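Local coordinates for putative enoyl-CoA hydratase (Streptomyces avermitilis, PDB 3GKB), which is of unproven function but probably acts on acyl-CoA substrates, perhaps as an enoyl-CoA hydratase, at residues G33-M36 and M37-R41. Sequence-based numbering, arbitrary orientation.
Sequences GATM and MRELR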
ATOM      1  N   GLY B  33      17.994  -9.412 -24.128  1.00 17.50           N
ATOM      2  CA  GLY B  33      19.411  -9.718 -24.325  1.00 17.56           C
ATOM      3  C   GLY B  33      20.252  -8.458 -24.300  1.00 18.13           C
ATOM      4  O   GLY B  33      19.737  -7.329 -24.095  1.00 18.11           O
ATOM      5  N   ALA B  34      21.556  -8.634 -24.505  1.00 18.69           N
ATOM      6  CA  ALA B  34      22.488  -7.511 -24.482  1.00 18.65           C
ATOM      7  C   ALA B  34      22.176  -6.482 -25.556  1.00 18.36           C
ATOM      8  O   ALA B  34      22.292  -5.272 -25.303  1.00 18.18           O
ATOM      9  CB  ALA B  34      23.937  -7.983 -24.618  1.00 18.19           C
ATOM     10  N   THR B  35      21.758  -6.956 -26.732  1.00 19.19           N
ATOM     11  CA  THR B  35      21.389  -6.068 -27.813  1.00 19.40           C
ATOM     12  C   THR B  35      20.177  -5.219 -27.443  1.00 18.85           C
ATOM     13  O   THR B  35      20.200  -4.008 -27.622  1.00 17.64           O
ATOM     14  CB  THR B  35      21.185  -6.818 -29.161  1.00 20.49           C
ATOM     15  OG1 THR B  35      22.418  -7.469 -29.521  1.00 21.36           O
ATOM     16  CG2 THR B  35      20.803  -5.832 -30.256  1.00 19.85           C
ATOM     17  N   MET B  36      19.137  -5.831 -26.883  1.00 18.30           N
ATOM     18  CA  MET B  36      17.972  -5.036 -26.461  1.00 18.35           C
ATOM     19  C   MET B  36      18.335  -4.001 -25.388  1.00 17.75           C
ATOM     20  O   MET B  36      17.845  -2.873 -25.426  1.00 18.14           O
ATOM     21  CB  MET B  36      16.806  -5.906 -25.956  1.00 17.72           C
ATOM     22  CG  MET B  36      15.505  -5.097 -25.686  1.00 18.50           C
ATOM     23  SD  MET B  36      14.118  -6.010 -24.886  1.00 12.77           S
ATOM     24  CE  MET B  36      13.593  -7.079 -26.273  1.00 18.22           C
ATOM     25  N   MET B  37      19.156  -4.399 -24.432  1.00 17.22           N
ATOM     26  CA  MET B  37      19.585  -3.510 -23.355  1.00 17.37           C
ATOM     27  C   MET B  37      20.270  -2.259 -23.938  1.00 17.83           C
ATOM     28  O   MET B  37      20.042  -1.136 -23.491  1.00 17.59           O
ATOM     29  CB  MET B  37      20.518  -4.260 -22.391  1.00 17.49           C
ATOM     30  CG  MET B  37      19.831  -5.335 -21.535  1.00 17.51           C
ATOM     31  SD  MET B  37      20.860  -6.468 -20.560  1.00 11.76           S
ATOM     32  CE  MET B  37      21.425  -5.355 -19.291  1.00 18.42           C
ATOM     33  N   ARG B  38      21.105  -2.468 -24.956  1.00 18.28           N
ATOM     34  CA  ARG B  38      21.810  -1.356 -25.589  1.00 19.46           C
ATOM     35  C   ARG B  38      20.847  -0.492 -26.401  1.00 18.53           C
ATOM     36  O   ARG B  38      20.929   0.743 -26.351  1.00 19.32           O
ATOM     37  CB  ARG B  38      22.958  -1.914 -26.458  1.00 19.93           C
ATOM     38  CG  ARG B  38      23.758  -0.905 -27.204  1.00 26.70           C
ATOM     39  CD  ARG B  38      25.050  -1.570 -27.714  1.00 31.84           C
ATOM     40  NE  ARG B  38      24.821  -2.521 -28.804  1.00 37.38           N
ATOM     41  CZ  ARG B  38      24.761  -3.857 -28.711  1.00 40.84           C
ATOM     42  NH1 ARG B  38      24.901  -4.504 -27.548  1.00 43.21           N
ATOM     43  NH2 ARG B  38      24.559  -4.565 -29.820  1.00 42.05           N
ATOM     44  N   GLU B  39      19.921  -1.132 -27.116  1.00 18.73           N
ATOM     45  CA  GLU B  39      18.981  -0.404 -27.967  1.00 19.46           C
ATOM     46  C   GLU B  39      17.987   0.400 -27.115  1.00 18.90           C
ATOM     47  O   GLU B  39      17.635   1.518 -27.481  1.00 17.52           O
ATOM     48  CB  GLU B  39      18.248  -1.334 -28.949  1.00 19.82           C
ATOM     49  CG  GLU B  39      19.151  -1.901 -30.039  1.00 21.43           C
ATOM     50  CD  GLU B  39      18.422  -2.741 -31.063  1.00 25.45           C
ATOM     51  OE1 GLU B  39      17.266  -3.166 -30.830  1.00 24.50           O
ATOM     52  OE2 GLU B  39      19.034  -3.007 -32.124  1.00 25.72           O
ATOM     53  N   LEU B  40      17.537  -0.175 -25.998  1.00 18.67           N
ATOM     54  CA  LEU B  40      16.692   0.555 -25.054  1.00 19.46           C
ATOM     55  C   LEU B  40      17.397   1.816 -24.533  1.00 19.29           C
ATOM     56  O   LEU B  40      16.796   2.903 -24.455  1.00 19.86           O
ATOM     57  CB  LEU B  40      16.303  -0.340 -23.861  1.00 19.36           C
ATOM     58  CG  LEU B  40      15.171  -1.312 -24.111  1.00 21.25           C
ATOM     59  CD1 LEU B  40      15.172  -2.395 -23.033  1.00 23.13           C
ATOM     60  CD2 LEU B  40      13.806  -0.551 -24.144  1.00 23.14           C
ATOM     61  N   ARG B  41      18.665   1.689 -24.171  1.00 20.07           N
ATOM     62  CA  ARG B  41      19.419   2.843 -23.705  1.00 19.90           C
ATOM     63  C   ARG B  41      19.486   3.923 -24.777  1.00 19.62           C
ATOM     64  O   ARG B  41      19.237   5.104 -24.504  1.00 18.59           O
ATOM     65  CB  ARG B  41      20.832   2.436 -23.288  1.00 20.76           C
ATOM     66  CG  ARG B  41      21.541   3.554 -22.537  1.00 25.25           C
ATOM     67  CD  ARG B  41      22.783   3.069 -21.799  1.00 29.08           C
ATOM     68  NE  ARG B  41      23.882   2.963 -22.763  1.00 36.23           N
ATOM     69  CZ  ARG B  41      24.518   1.841 -23.121  1.00 41.25           C
ATOM     70  NH1 ARG B  41      24.197   0.663 -22.604  1.00 44.75           N
ATOM     71  NH2 ARG B  41      25.502   1.894 -24.015  1.00 42.30           N
TER
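Arg38 folds back along the first turn of its helix and meets Ala34 and Thr35. Its CB rests 3.6 Å from Ala34 O. CG lies anti to the backbone N (chi1 179°), and the chain runs on extended until it bends at chi3 (71°). That bend returns the guanidinium to Thr35. CZ then sits 4.1 Å from Thr35 CA. NH1 comes to 3.5 Å from Ala34 O, and NH2 to 3.6 Å from Thr35 OG1. Both oxygens approach the guanidinium obliquely. Ala34 O also accepts the backbone bond from Arg38 N.

Gly33 is the N-cap of helix 34-48. This helix links the parallel strands 19-24 and 55-60 in a beta-alpha-beta unit of the crotonase fold. Gly33 O accepts the N-H of Met37, and Met37 CG packs 3.2 Å from the same oxygen. Backbone bonds from Glu39 N to Thr35 O and from Leu40 N to Met36 O continue the helical pattern.

The side chains of Thr35 and Glu39, one turn apart, run alongside each other. The methyl CG2 of Thr35 is 3.8 Å from Glu39 OE2. The carboxylate is held from beyond the helix: OE1 is hydrogen-bonded to Thr10 OG1 and OE2 to Ser9 N. These bonds tie the helix to the chain just before strand 11-16.

Met36 extends beside Leu40, both buried, with Met36 CG 3.8 Å from Leu40 CD1. Leu40 also packs on Leu11 of strand 11-16, and Met36 touches Thr10 and Leu67. Met37, also buried, and Ala34 meet Leu84 of helix 78-87.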